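Long-range contact in aldehyde dehydrogenase 12 (Zea mays, PDB 6D97), which oxidises L-glutamate gamma-semialdehyde with NAD+ as the last enzyme of proline catabolism in plants: residues S332-K338 against Q438-S444. Residues are numbered along the deposited sequence.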
loop_
_atom_site.group_PDB
_atom_site.type_symbol
_atom_site.label_atom_id
_atom_site.label_comp_id
_atom_site.label_asym_id
_atom_site.label_seq_id
_atom_site.Cartn_x
_atom_site.Cartn_y
_atom_site.Cartn_z
ATOM N N SER A 332 -27.109 8.470 20.793
ATOM C CA SER A 332 -27.390 9.124 22.063
ATOM C C SER A 332 -27.938 10.536 21.918
ATOM O O SER A 332 -28.557 11.038 22.860
ATOM C CB SER A 332 -26.125 9.174 22.933
ATOM O OG SER A 332 -25.758 7.881 23.385
ATOM N N VAL A 333 -27.721 11.188 20.780
ATOM C CA VAL A 333 -28.297 12.505 20.541
ATOM C C VAL A 333 -28.638 12.620 19.061
ATOM O O VAL A 333 -27.946 12.066 18.202
ATOM C CB VAL A 333 -27.351 13.634 21.007
ATOM C CG1 VAL A 333 -26.047 13.579 20.254
ATOM C CG2 VAL A 333 -28.018 15.000 20.848
ATOM N N LEU A 334 -29.727 13.335 18.773
ATOM C CA LEU A 334 -30.215 13.540 17.416
ATOM C C LEU A 334 -30.382 15.034 17.180
ATOM O O LEU A 334 -31.212 15.675 17.834
ATOM C CB LEU A 334 -31.542 12.802 17.197
ATOM C CG LEU A 334 -32.185 12.839 15.809
ATOM C CD1 LEU A 334 -31.297 12.135 14.805
ATOM C CD2 LEU A 334 -33.559 12.193 15.833
ATOM N N PHE A 335 -29.589 15.590 16.263
ATOM C CA PHE A 335 -29.712 16.986 15.841
ATOM C C PHE A 335 -30.624 17.023 14.618
ATOM O O PHE A 335 -30.201 16.691 13.507
ATOM C CB PHE A 335 -28.347 17.595 15.523
ATOM C CG PHE A 335 -27.382 17.589 16.679
ATOM C CD1 PHE A 335 -27.350 18.639 17.583
ATOM C CD2 PHE A 335 -26.485 16.545 16.844
ATOM C CE1 PHE A 335 -26.456 18.640 18.641
ATOM C CE2 PHE A 335 -25.587 16.541 17.896
ATOM C CZ PHE A 335 -25.572 17.590 18.796
ATOM N N MET A 336 -31.874 17.437 14.816
ATOM C CA MET A 336 -32.861 17.481 13.741
ATOM C C MET A 336 -32.847 18.850 13.068
ATOM O O MET A 336 -33.103 19.869 13.719
ATOM C CB MET A 336 -34.265 17.191 14.272
ATOM C CG MET A 336 -34.499 15.790 14.798
ATOM S SD MET A 336 -36.226 15.612 15.274
ATOM C CE MET A 336 -37.014 16.170 13.765
ATOM N N HIS A 337 -32.571 18.874 11.765
ATOM C CA HIS A 337 -32.770 20.098 11.000
ATOM C C HIS A 337 -34.249 20.463 11.004
ATOM O O HIS A 337 -35.118 19.590 10.940
ATOM C CB HIS A 337 -32.269 19.933 9.564
ATOM C CG HIS A 337 -32.144 21.225 8.815
ATOM N ND1 HIS A 337 -33.235 21.982 8.444
ATOM C CD2 HIS A 337 -31.055 21.894 8.367
ATOM C CE1 HIS A 337 -32.824 23.063 7.804
ATOM N NE2 HIS A 337 -31.505 23.034 7.743
ATOM N N LYS A 338 -34.532 21.767 11.082
ATOM C CA LYS A 338 -35.912 22.229 11.222
ATOM C C LYS A 338 -36.812 21.701 10.111
ATOM O O LYS A 338 -38.011 21.495 10.329
ATOM C CB LYS A 338 -35.945 23.759 11.250
ATOM C CG LYS A 338 -37.248 24.356 11.759
ATOM C CD LYS A 338 -37.180 25.878 11.784
ATOM C CE LYS A 338 -38.465 26.486 12.324
ATOM N NZ LYS A 338 -39.650 26.140 11.489
ATOM N N GLN A 438 -32.137 8.616 24.568
ATOM C CA GLN A 438 -31.480 9.554 23.677
ATOM C C GLN A 438 -32.037 10.952 23.914
ATOM O O GLN A 438 -33.158 11.126 24.403
ATOM C CB GLN A 438 -31.678 9.180 22.197
ATOM C CG GLN A 438 -33.133 9.094 21.764
ATOM C CD GLN A 438 -33.274 8.950 20.271
ATOM O OE1 GLN A 438 -32.514 9.531 19.501
ATOM N NE2 GLN A 438 -34.268 8.208 19.851
ATOM N N VAL A 439 -31.253 11.953 23.525
ATOM C CA VAL A 439 -31.686 13.343 23.519
ATOM C C VAL A 439 -31.937 13.752 22.072
ATOM O O VAL A 439 -31.154 13.419 21.173
ATOM C CB VAL A 439 -30.654 14.266 24.193
ATOM C CG1 VAL A 439 -31.077 15.726 24.104
ATOM C CG2 VAL A 439 -30.450 13.845 25.644
ATOM N N VAL A 440 -33.046 14.447 21.839
ATOM C CA VAL A 440 -33.383 14.990 20.530
ATOM C C VAL A 440 -33.372 16.511 20.638
ATOM O O VAL A 440 -33.798 17.085 21.653
ATOM C CB VAL A 440 -34.748 14.483 20.036
ATOM C CG1 VAL A 440 -35.128 15.122 18.722
ATOM C CG2 VAL A 440 -34.726 12.968 19.913
ATOM N N THR A 441 -32.856 17.169 19.601
ATOM C CA THR A 441 -32.873 18.620 19.534
ATOM C C THR A 441 -33.079 19.046 18.086
ATOM O O THR A 441 -33.054 18.235 17.153
ATOM C CB THR A 441 -31.582 19.223 20.097
ATOM O OG1 THR A 441 -31.801 20.610 20.379
ATOM C CG2 THR A 441 -30.438 19.085 19.116
ATOM N N GLU A 442 -33.307 20.343 17.913
ATOM C CA GLU A 442 -33.608 20.918 16.610
ATOM C C GLU A 442 -32.681 22.089 16.334
ATOM O O GLU A 442 -32.353 22.863 17.239
ATOM C CB GLU A 442 -35.069 21.376 16.530
ATOM C CG GLU A 442 -35.471 21.878 15.155
ATOM C CD GLU A 442 -36.798 22.607 15.163
ATOM O OE1 GLU A 442 -37.841 21.948 14.972
ATOM O OE2 GLU A 442 -36.795 23.841 15.368
ATOM N N TYR A 443 -32.257 22.209 15.078
ATOM C CA TYR A 443 -31.473 23.346 14.622
ATOM C C TYR A 443 -32.044 23.864 13.312
ATOM O O TYR A 443 -32.499 23.084 12.468
ATOM C CB TYR A 443 -29.984 22.985 14.455
ATOM C CG TYR A 443 -29.631 22.128 13.254
ATOM C CD1 TYR A 443 -29.705 20.739 13.317
ATOM C CD2 TYR A 443 -29.176 22.711 12.071
ATOM C CE1 TYR A 443 -29.364 19.954 12.229
ATOM C CE2 TYR A 443 -28.835 21.936 10.980
ATOM C CZ TYR A 443 -28.931 20.560 11.065
ATOM O OH TYR A 443 -28.595 19.787 9.981
ATOM N N SER A 444 -32.034 25.185 13.157
ATOM C CA SER A 444 -32.507 25.824 11.943
ATOM C C SER A 444 -31.368 25.931 10.937
ATOM O O SER A 444 -30.216 25.597 11.221
ATOM C CB SER A 444 -33.088 27.208 12.243
ATOM O OG SER A 444 -32.088 28.102 12.699
#
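Parallel strands in alpha/beta folds follow one principle: backbone hydrogen bonds join neighbours, and side chains pack on the two faces. Strands 332-337 and 438-443 illustrate it, running parallel within 13° and adjoining in the seven-stranded mixed sheet of the catalytic domain of the aldehyde dehydrogenase fold. Tyr-443, with the largest buried area, dominates the C-terminal end. Its ring leans across to the neighbouring strand, one face lying over CA of His-337 in a CH-pi contact (3.9 Å from CA to the ring centroid) and receiving the imidazole edge in an offset edge-to-face pair, centroids 5.0 Å apart. Its CD1 also packs 4.1 Å from CB of Phe-335, while the hydroxyl hydrogen-bonds to Leu-302 O, on the strand beyond. Thr-441 fills the same face, its CG2 3.5 Å from CD1 of Phe-335; its OG1 hydrogen-bonds to Val-415 O. On the opposite face Met-336 lays SD 3.7 Å from CG1 of Val-440, against helix 345-354. Six backbone hydrogen bonds bind the pair, from Val-439 N to Ser-332 O (2.9 Å) through to Lys-338 N to Tyr-443 O (2.8 Å). In each strand, alternate residues use both N and O, as Leu-334 does with Val-439 and Thr-441. This ladder holds the strands in the observed register, while largely nonpolar side chains supply the specific contacts, the tyrosine linking three strands.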